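Local coordinates for uncharacterized protein (PDB 4ZV9), which is of unknown function but belongs to the dienelactone hydrolase family of alpha/beta hydrolases and is probably a hydrolase, at residues Val46-Ile58 and Tyr84-Gln96. Sequence-based numbering, arbitrary orientation. Where two conformers were deposited one is given.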
ATOM      1  N   VAL A  46       1.848  -5.153   3.271  1.00 24.79           N
ATOM      2  CA  VAL A  46       0.821  -4.308   3.860  1.00 23.85           C
ATOM      3  C   VAL A  46       0.268  -3.463   2.698  1.00 23.19           C
ATOM      4  O   VAL A  46       1.031  -2.878   1.931  1.00 23.14           O
ATOM      5  CB  VAL A  46       1.374  -3.413   4.985  1.00 23.66           C
ATOM      6  CG1 VAL A  46       0.359  -2.361   5.417  1.00 23.40           C
ATOM      7  CG2 VAL A  46       1.779  -4.276   6.170  1.00 23.74           C
ATOM      8  N   VAL A  47      -1.053  -3.404   2.584  1.00 20.46           N
ATOM      9  CA  VAL A  47      -1.710  -2.634   1.542  1.00 20.59           C
ATOM     10  C   VAL A  47      -2.433  -1.460   2.189  1.00 21.46           C
ATOM     11  O   VAL A  47      -3.317  -1.654   3.021  1.00 20.62           O
ATOM     12  CB  VAL A  47      -2.700  -3.509   0.769  1.00 22.56           C
ATOM     13  CG1 VAL A  47      -3.438  -2.693  -0.287  1.00 23.32           C
ATOM     14  CG2 VAL A  47      -1.985  -4.678   0.130  1.00 21.41           C
ATOM     15  N   VAL A  48      -2.071  -0.245   1.804  1.00 22.11           N
ATOM     16  CA  VAL A  48      -2.637   0.950   2.405  1.00 22.82           C
ATOM     17  C   VAL A  48      -3.648   1.595   1.476  1.00 24.44           C
ATOM     18  O   VAL A  48      -3.346   1.912   0.315  1.00 25.20           O
ATOM     19  CB  VAL A  48      -1.557   1.989   2.737  1.00 24.50           C
ATOM     20  CG1 VAL A  48      -2.166   3.150   3.516  1.00 26.04           C
ATOM     21  CG2 VAL A  48      -0.418   1.354   3.517  1.00 27.13           C
ATOM     22  N   HIS A  49      -4.841   1.844   2.005  1.00 24.02           N
ATOM     23  CA  HIS A  49      -5.920   2.437   1.208  1.00 24.43           C
ATOM     24  C   HIS A  49      -5.715   3.913   0.858  1.00 25.28           C
ATOM     25  O   HIS A  49      -4.680   4.519   1.185  1.00 23.82           O
ATOM     26  CB  HIS A  49      -7.282   2.235   1.907  1.00 24.98           C
ATOM     27  CG  HIS A  49      -7.359   2.788   3.308  1.00 23.05           C
ATOM     28  ND1 HIS A  49      -7.326   4.138   3.580  1.00 25.04           N
ATOM     29  CD2 HIS A  49      -7.564   2.175   4.499  1.00 24.54           C
ATOM     30  CE1 HIS A  49      -7.481   4.336   4.880  1.00 26.17           C
ATOM     31  NE2 HIS A  49      -7.630   3.160   5.461  1.00 25.36           N
ATOM     32  N   GLU A  50      -6.702   4.481   0.158  1.00 23.56           N
ATOM     33  CA  GLU A  50      -6.663   5.867  -0.279  1.00 26.68           C
ATOM     34  C   GLU A  50      -7.198   6.790   0.840  1.00 27.55           C
ATOM     35  O   GLU A  50      -7.057   6.479   2.038  1.00 28.61           O
ATOM     36  CB  GLU A  50      -7.433   5.988  -1.623  1.00 30.49           C
ATOM     37  CG  GLU A  50      -6.865   5.102  -2.738  1.00 34.55           C
ATOM     38  CD  GLU A  50      -7.705   5.085  -4.023  1.00 39.40           C
ATOM     39  OE1 GLU A  50      -8.915   4.844  -3.935  1.00 39.89           O
ATOM     40  OE2 GLU A  50      -7.152   5.244  -5.133  1.00 41.17           O
ATOM     41  N   ASN A  51      -7.846   7.890   0.474  1.00 29.41           N
ATOM     42  CA  ASN A  51      -8.366   8.846   1.456  1.00 31.21           C
ATOM     43  C   ASN A  51      -9.807   8.611   1.904  1.00 31.44           C
ATOM     44  O   ASN A  51     -10.464   9.532   2.411  1.00 33.42           O
ATOM     45  CB  ASN A  51      -8.247  10.272   0.910  1.00 34.12           C
ATOM     46  CG  ASN A  51      -9.045  10.493  -0.363  1.00 35.37           C
ATOM     47  OD1 ASN A  51      -9.505   9.560  -0.999  1.00 30.78           O
ATOM     48  ND2 ASN A  51      -9.173  11.749  -0.760  1.00 40.93           N
ATOM     49  N   ARG A  52     -10.311   7.397   1.742  1.00 29.88           N
ATOM     50  CA  ARG A  52     -11.688   7.112   2.104  1.00 29.16           C
ATOM     51  C   ARG A  52     -11.901   5.742   2.745  1.00 29.88           C
ATOM     52  O   ARG A  52     -12.965   5.147   2.595  1.00 27.01           O
ATOM     53  CB  ARG A  52     -12.576   7.296   0.876  1.00 34.15           C
ATOM     54  CG  ARG A  52     -12.094   6.584  -0.381  1.00 33.66           C
ATOM     55  CD  ARG A  52     -12.321   7.502  -1.541  1.00 41.13           C
ATOM     56  NE  ARG A  52     -12.217   6.885  -2.863  1.00 41.21           N
ATOM     57  CZ  ARG A  52     -11.240   7.086  -3.731  1.00 42.10           C
ATOM     58  NH1 ARG A  52     -10.206   7.865  -3.409  1.00 41.92           N
ATOM     59  NH2 ARG A  52     -11.294   6.496  -4.923  1.00 41.65           N
ATOM     60  N   GLY A  53     -10.888   5.263   3.464  1.00 25.31           N
ATOM     61  CA  GLY A  53     -10.974   4.010   4.204  1.00 24.17           C
ATOM     62  C   GLY A  53     -10.875   2.742   3.368  1.00 24.59           C
ATOM     63  O   GLY A  53     -10.554   2.774   2.176  1.00 25.43           O
ATOM     64  N   LEU A  54     -11.189   1.626   4.012  1.00 23.45           N
ATOM     65  CA  LEU A  54     -11.042   0.316   3.435  1.00 22.17           C
ATOM     66  C   LEU A  54     -12.274  -0.047   2.625  1.00 25.03           C
ATOM     67  O   LEU A  54     -13.213  -0.633   3.160  1.00 26.55           O
ATOM     68  CB  LEU A  54     -10.810  -0.699   4.557  1.00 22.91           C
ATOM     69  CG  LEU A  54     -10.555  -2.145   4.103  1.00 22.95           C
ATOM     70  CD1 LEU A  54      -9.351  -2.231   3.194  1.00 22.14           C
ATOM     71  CD2 LEU A  54     -10.371  -3.038   5.319  1.00 23.88           C
ATOM     72  N   ASN A  55     -12.282   0.347   1.357  1.00 22.30           N
ATOM     73  CA  ASN A  55     -13.438   0.144   0.499  1.00 22.16           C
ATOM     74  C   ASN A  55     -13.262  -1.129  -0.344  1.00 22.14           C
ATOM     75  O   ASN A  55     -12.210  -1.758  -0.286  1.00 21.14           O
ATOM     76  CB  ASN A  55     -13.747   1.421  -0.325  1.00 25.33           C
ATOM     77  CG  ASN A  55     -12.705   1.737  -1.396  1.00 28.16           C
ATOM     78  OD1 ASN A  55     -11.750   1.008  -1.619  1.00 28.47           O
ATOM     79  ND2 ASN A  55     -12.904   2.870  -2.063  1.00 29.29           N
ATOM     80  N   PRO A  56     -14.286  -1.529  -1.103  1.00 21.47           N
ATOM     81  CA  PRO A  56     -14.142  -2.788  -1.849  1.00 22.69           C
ATOM     82  C   PRO A  56     -12.972  -2.875  -2.848  1.00 22.39           C
ATOM     83  O   PRO A  56     -12.482  -3.978  -3.104  1.00 21.13           O
ATOM     84  CB  PRO A  56     -15.490  -2.936  -2.544  1.00 21.34           C
ATOM     85  CG  PRO A  56     -16.445  -2.249  -1.613  1.00 24.33           C
ATOM     86  CD  PRO A  56     -15.674  -1.041  -1.120  1.00 22.78           C
ATOM     87  N   TYR A  57     -12.564  -1.751  -3.429  1.00 20.92           N
ATOM     88  CA  TYR A  57     -11.425  -1.736  -4.352  1.00 21.78           C
ATOM     89  C   TYR A  57     -10.155  -2.166  -3.658  1.00 20.87           C
ATOM     90  O   TYR A  57      -9.455  -3.054  -4.137  1.00 23.18           O
ATOM     91  CB  TYR A  57     -11.249  -0.345  -4.963  1.00 24.56           C
ATOM     92  CG  TYR A  57      -9.852  -0.028  -5.478  1.00 25.42           C
ATOM     93  CD1 TYR A  57      -9.300  -0.719  -6.558  1.00 26.07           C
ATOM     94  CD2 TYR A  57      -9.110   1.007  -4.911  1.00 25.90           C
ATOM     95  CE1 TYR A  57      -8.035  -0.394  -7.051  1.00 26.85           C
ATOM     96  CE2 TYR A  57      -7.860   1.335  -5.385  1.00 26.70           C
ATOM     97  CZ  TYR A  57      -7.318   0.639  -6.458  1.00 29.26           C
ATOM     98  OH  TYR A  57      -6.051   0.985  -6.919  1.00 29.43           O
ATOM     99  N   ILE A  58      -9.884  -1.601  -2.488  1.00 21.80           N
ATOM    100  CA  ILE A  58      -8.683  -1.973  -1.741  1.00 21.47           C
ATOM    101  C   ILE A  58      -8.735  -3.427  -1.265  1.00 21.67           C
ATOM    102  O   ILE A  58      -7.718  -4.130  -1.263  1.00 21.85           O
ATOM    103  CB  ILE A  58      -8.442  -1.023  -0.553  1.00 21.98           C
ATOM    104  CG1 ILE A  58      -8.215   0.396  -1.074  1.00 23.14           C
ATOM    105  CG2 ILE A  58      -7.255  -1.505   0.279  1.00 20.57           C
ATOM    106  CD1 ILE A  58      -6.951   0.564  -1.923  1.00 23.09           C
ATOM    107  N   TYR A  84     -15.490   1.678   7.172  1.00 21.76           N
ATOM    108  CA  TYR A  84     -15.971   2.165   5.904  1.00 25.82           C
ATOM    109  C   TYR A  84     -17.516   2.296   5.972  1.00 26.02           C
ATOM    110  O   TYR A  84     -18.228   1.317   6.223  1.00 27.86           O
ATOM    111  CB  TYR A  84     -15.556   1.253   4.748  1.00 24.92           C
ATOM    112  CG  TYR A  84     -15.987   1.772   3.402  1.00 26.04           C
ATOM    113  CD1 TYR A  84     -15.371   2.890   2.859  1.00 28.88           C
ATOM    114  CD2 TYR A  84     -17.006   1.146   2.668  1.00 22.88           C
ATOM    115  CE1 TYR A  84     -15.780   3.413   1.655  1.00 25.68           C
ATOM    116  CE2 TYR A  84     -17.398   1.638   1.441  1.00 24.07           C
ATOM    117  CZ  TYR A  84     -16.783   2.788   0.945  1.00 25.67           C
ATOM    118  OH  TYR A  84     -17.148   3.296  -0.275  1.00 25.91           O
ATOM    119  N   PRO A  85     -18.049   3.516   5.745  1.00 26.25           N
ATOM    120  CA  PRO A  85     -19.490   3.744   5.888  1.00 24.98           C
ATOM    121  C   PRO A  85     -20.378   3.317   4.721  1.00 23.08           C
ATOM    122  O   PRO A  85     -21.587   3.493   4.795  1.00 24.91           O
ATOM    123  CB  PRO A  85     -19.577   5.260   6.076  1.00 26.88           C
ATOM    124  CG  PRO A  85     -18.438   5.777   5.252  1.00 28.47           C
ATOM    125  CD  PRO A  85     -17.342   4.763   5.388  1.00 27.51           C
ATOM    126  N   GLY A  86     -19.800   2.780   3.658  1.00 23.04           N
ATOM    127  CA  GLY A  86     -20.562   2.275   2.526  1.00 26.44           C
ATOM    128  C   GLY A  86     -20.457   3.092   1.258  1.00 25.51           C
ATOM    129  O   GLY A  86     -20.855   2.618   0.174  1.00 24.68           O
ATOM    130  N   ASN A  87     -19.998   4.336   1.393  1.00 26.97           N
ATOM    131  CA  ASN A  87     -19.777   5.201   0.239  1.00 27.89           C
ATOM    132  C   ASN A  87     -18.519   6.041   0.421  1.00 30.73           C
ATOM    133  O   ASN A  87     -18.164   6.421   1.539  1.00 26.28           O
ATOM    134  CB  ASN A  87     -20.977   6.098  -0.059  1.00 29.22           C
ATOM    135  CG  ASN A  87     -21.260   7.067   1.054  1.00 30.47           C
ATOM    136  OD1 ASN A  87     -20.795   8.203   1.015  1.00 31.02           O
ATOM    137  ND2 ASN A  87     -22.047   6.636   2.056  1.00 31.36           N
ATOM    138  N   ASP A  88     -17.888   6.355  -0.705  1.00 28.99           N
ATOM    139  CA  ASP A  88     -16.630   7.074  -0.696  1.00 32.98           C
ATOM    140  C   ASP A  88     -16.713   8.516  -0.184  1.00 33.44           C
ATOM    141  O   ASP A  88     -15.776   8.981   0.457  1.00 31.82           O
ATOM    142  CB  ASP A  88     -15.994   7.023  -2.089  1.00 32.52           C
ATOM    143  CG  ASP A  88     -15.305   5.689  -2.376  1.00 32.15           C
ATOM    144  OD1 ASP A  88     -15.389   4.737  -1.564  1.00 28.75           O
ATOM    145  OD2 ASP A  88     -14.684   5.596  -3.452  1.00 31.08           O
ATOM    146  N   ASP A  89     -17.818   9.216  -0.445  1.00 32.88           N
ATOM    147  CA  ASP A  89     -17.970  10.594   0.045  1.00 35.55           C
ATOM    148  C   ASP A  89     -17.929  10.650   1.576  1.00 34.51           C
ATOM    149  O   ASP A  89     -17.247  11.492   2.166  1.00 33.18           O
ATOM    150  CB  ASP A  89     -19.287  11.219  -0.447  1.00 43.06           C
ATOM    151  CG  ASP A  89     -19.259  11.596  -1.928  1.00 47.15           C
ATOM    152  OD1 ASP A  89     -18.155  11.765  -2.494  1.00 49.81           O
ATOM    153  OD2 ASP A  89     -20.350  11.771  -2.519  1.00 52.98           O
ATOM    154  N   LYS A  90     -18.696   9.779   2.227  1.00 32.27           N
ATOM    155  CA  LYS A  90     -18.715   9.755   3.679  1.00 32.63           C
ATOM    156  C   LYS A  90     -17.364   9.240   4.185  1.00 32.05           C
ATOM    157  O   LYS A  90     -16.857   9.725   5.197  1.00 29.94           O
ATOM    158  CB  LYS A  90     -19.859   8.892   4.198  1.00 36.28           C
ATOM    159  CG  LYS A  90     -20.033   8.924   5.705  1.00 36.11           C
ATOM    160  CD  LYS A  90     -20.425  10.300   6.193  1.00 45.18           C
ATOM    161  CE  LYS A  90     -20.679  10.290   7.689  1.00 52.22           C
ATOM    162  NZ  LYS A  90     -21.180  11.609   8.162  1.00 59.09           N
ATOM    163  N   GLY A  91     -16.771   8.301   3.456  1.00 29.90           N
ATOM    164  CA  GLY A  91     -15.465   7.768   3.813  1.00 27.91           C
ATOM    165  C   GLY A  91     -14.433   8.883   3.858  1.00 31.32           C
ATOM    166  O   GLY A  91     -13.637   8.952   4.786  1.00 29.01           O
ATOM    167  N   ARG A  92     -14.457   9.753   2.849  1.00 33.49           N
ATOM    168  CA  ARG A  92     -13.523  10.893   2.774  1.00 37.26           C
ATOM    169  C   ARG A  92     -13.694  11.855   3.936  1.00 36.36           C
ATOM    170  O   ARG A  92     -12.719  12.280   4.541  1.00 34.80           O
ATOM    171  CB  ARG A  92     -13.678  11.645   1.449  1.00 42.55           C
ATOM    172  CG  ARG A  92     -12.690  11.185   0.405  1.00 49.06           C
ATOM    173  CD  ARG A  92     -12.800  11.910  -0.929  1.00 56.12           C
ATOM    174  NE  ARG A  92     -14.130  11.799  -1.520  1.00 65.77           N
ATOM    175  CZ  ARG A  92     -14.476  11.033  -2.563  1.00 69.48           C
ATOM    176  NH1 ARG A  92     -13.588  10.292  -3.224  1.00 67.15           N
ATOM    177  NH2 ARG A  92     -15.741  11.037  -2.968  1.00 69.49           N
ATOM    178  N   GLU A  93     -14.939  12.189   4.229  0.50 35.48           N
ATOM    179  CA  GLU A  93     -15.266  13.061   5.340  0.50 37.89           C
ATOM    180  C   GLU A  93     -14.808  12.485   6.679  0.50 35.17           C
ATOM    181  O   GLU A  93     -14.222  13.185   7.498  0.50 36.26           O
ATOM    182  CB  GLU A  93     -16.777  13.287   5.344  0.50 39.94           C
ATOM    183  CG  GLU A  93     -17.301  13.992   6.577  0.50 43.57           C
ATOM    184  CD  GLU A  93     -18.815  14.110   6.554  0.50 49.95           C
ATOM    185  OE1 GLU A  93     -19.414  13.941   5.460  0.50 56.20           O
ATOM    186  OE2 GLU A  93     -19.404  14.374   7.620  0.50 49.29           O
ATOM    187  N   LEU A  94     -15.050  11.199   6.888  1.00 32.99           N
ATOM    188  CA  LEU A  94     -14.644  10.546   8.127  1.00 33.50           C
ATOM    189  C   LEU A  94     -13.128  10.485   8.271  1.00 34.16           C
ATOM    190  O   LEU A  94     -12.604  10.707   9.365  1.00 33.32           O
ATOM    191  CB  LEU A  94     -15.223   9.126   8.236  1.00 31.38           C
ATOM    192  CG  LEU A  94     -16.735   9.050   8.470  1.00 33.56           C
ATOM    193  CD1 LEU A  94     -17.214   7.602   8.386  1.00 34.03           C
ATOM    194  CD2 LEU A  94     -17.138   9.656   9.808  1.00 34.44           C
ATOM    195  N   GLN A  95     -12.419  10.170   7.187  1.00 34.15           N
ATOM    196  CA  GLN A  95     -10.964  10.004   7.292  1.00 32.53           C
ATOM    197  C   GLN A  95     -10.300  11.321   7.700  1.00 36.73           C
ATOM    198  O   GLN A  95      -9.316  11.316   8.427  1.00 35.36           O
ATOM    199  CB  GLN A  95     -10.369   9.404   6.014  1.00 31.74           C
ATOM    200  CG  GLN A  95      -8.911   9.011   6.174  1.00 32.16           C
ATOM    201  CD  GLN A  95      -8.427   8.018   5.123  1.00 31.16           C
ATOM    202  OE1 GLN A  95      -9.111   7.058   4.785  1.00 31.65           O
ATOM    203  NE2 GLN A  95      -7.217   8.229   4.635  1.00 31.82           N
ATOM    204  N   GLN A  96     -10.871  12.443   7.266  1.00 37.51           N
ATOM    205  CA  GLN A  96     -10.393  13.771   7.668  1.00 44.76           C
ATOM    206  C   GLN A  96     -10.484  14.044   9.168  1.00 44.43           C
ATOM    207  O   GLN A  96      -9.705  14.822   9.696  1.00 43.81           O
ATOM    208  CB  GLN A  96     -11.206  14.859   6.974  1.00 50.14           C
ATOM    209  CG  GLN A  96     -10.856  15.060   5.524  1.00 55.58           C
ATOM    210  CD  GLN A  96     -11.712  16.130   4.880  1.00 68.56           C
ATOM    211  OE1 GLN A  96     -12.777  16.503   5.398  1.00 64.41           O
ATOM    212  NE2 GLN A  96     -11.271  16.610   3.725  1.00 77.82           N
TER
HETATM  213  O   HOH W   1     -10.191  12.109   3.715  1.00 35.53           O
HETATM  214  O   HOH W   2     -13.020   4.031  -5.019  1.00 21.68           O
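Asp-88 OD1 is gripped by two donors that arrive from opposite faces of its carboxylate. On the syn side, Asn-55 ND2 donates to Asp-88 OD1 at 3.1 Å in an almost straight bond (175°). Tyr-84 OH takes the anti side, 2.6 Å from Asp-88 OD1. Arg-52 NE forms a salt bridge with Asp-88 OD2 at 2.8 Å; the oxygen lies near the guanidinium plane, but the donor sits above the carboxylate plane. A water also donates to OD2. Arg-52 NH1 donates in plane to Asn-51 OD1, and this bond and the one from NE fix the rotation of the guanidinium; Glu-50 OE1, near NH2 but well out of that plane, adds charge only. Asn-55 caps helix 56-67 weakly through OD1 and lays CB over one face of the Tyr-84 ring, 3.7 Å from its centroid. In this alpha/beta-hydrolase fold the segment 49-55 is the loop leaving the C-terminal end of the central strand 42-48, and helix 88-97 packs against it, Gly-91 letting the backbone come close to Arg-52. With CG anti to the backbone N (chi1 -171°), Gln-95 extends to the loop and uses both ends of its amide: OE1 accepts from Gly-53 N at 2.9 Å, and NE2 donates to a lone pair of Glu-50 O at 3.1 Å. Glu-50 O also accepts from His-49 ND1 at 2.8 Å, lying in the imidazole plane.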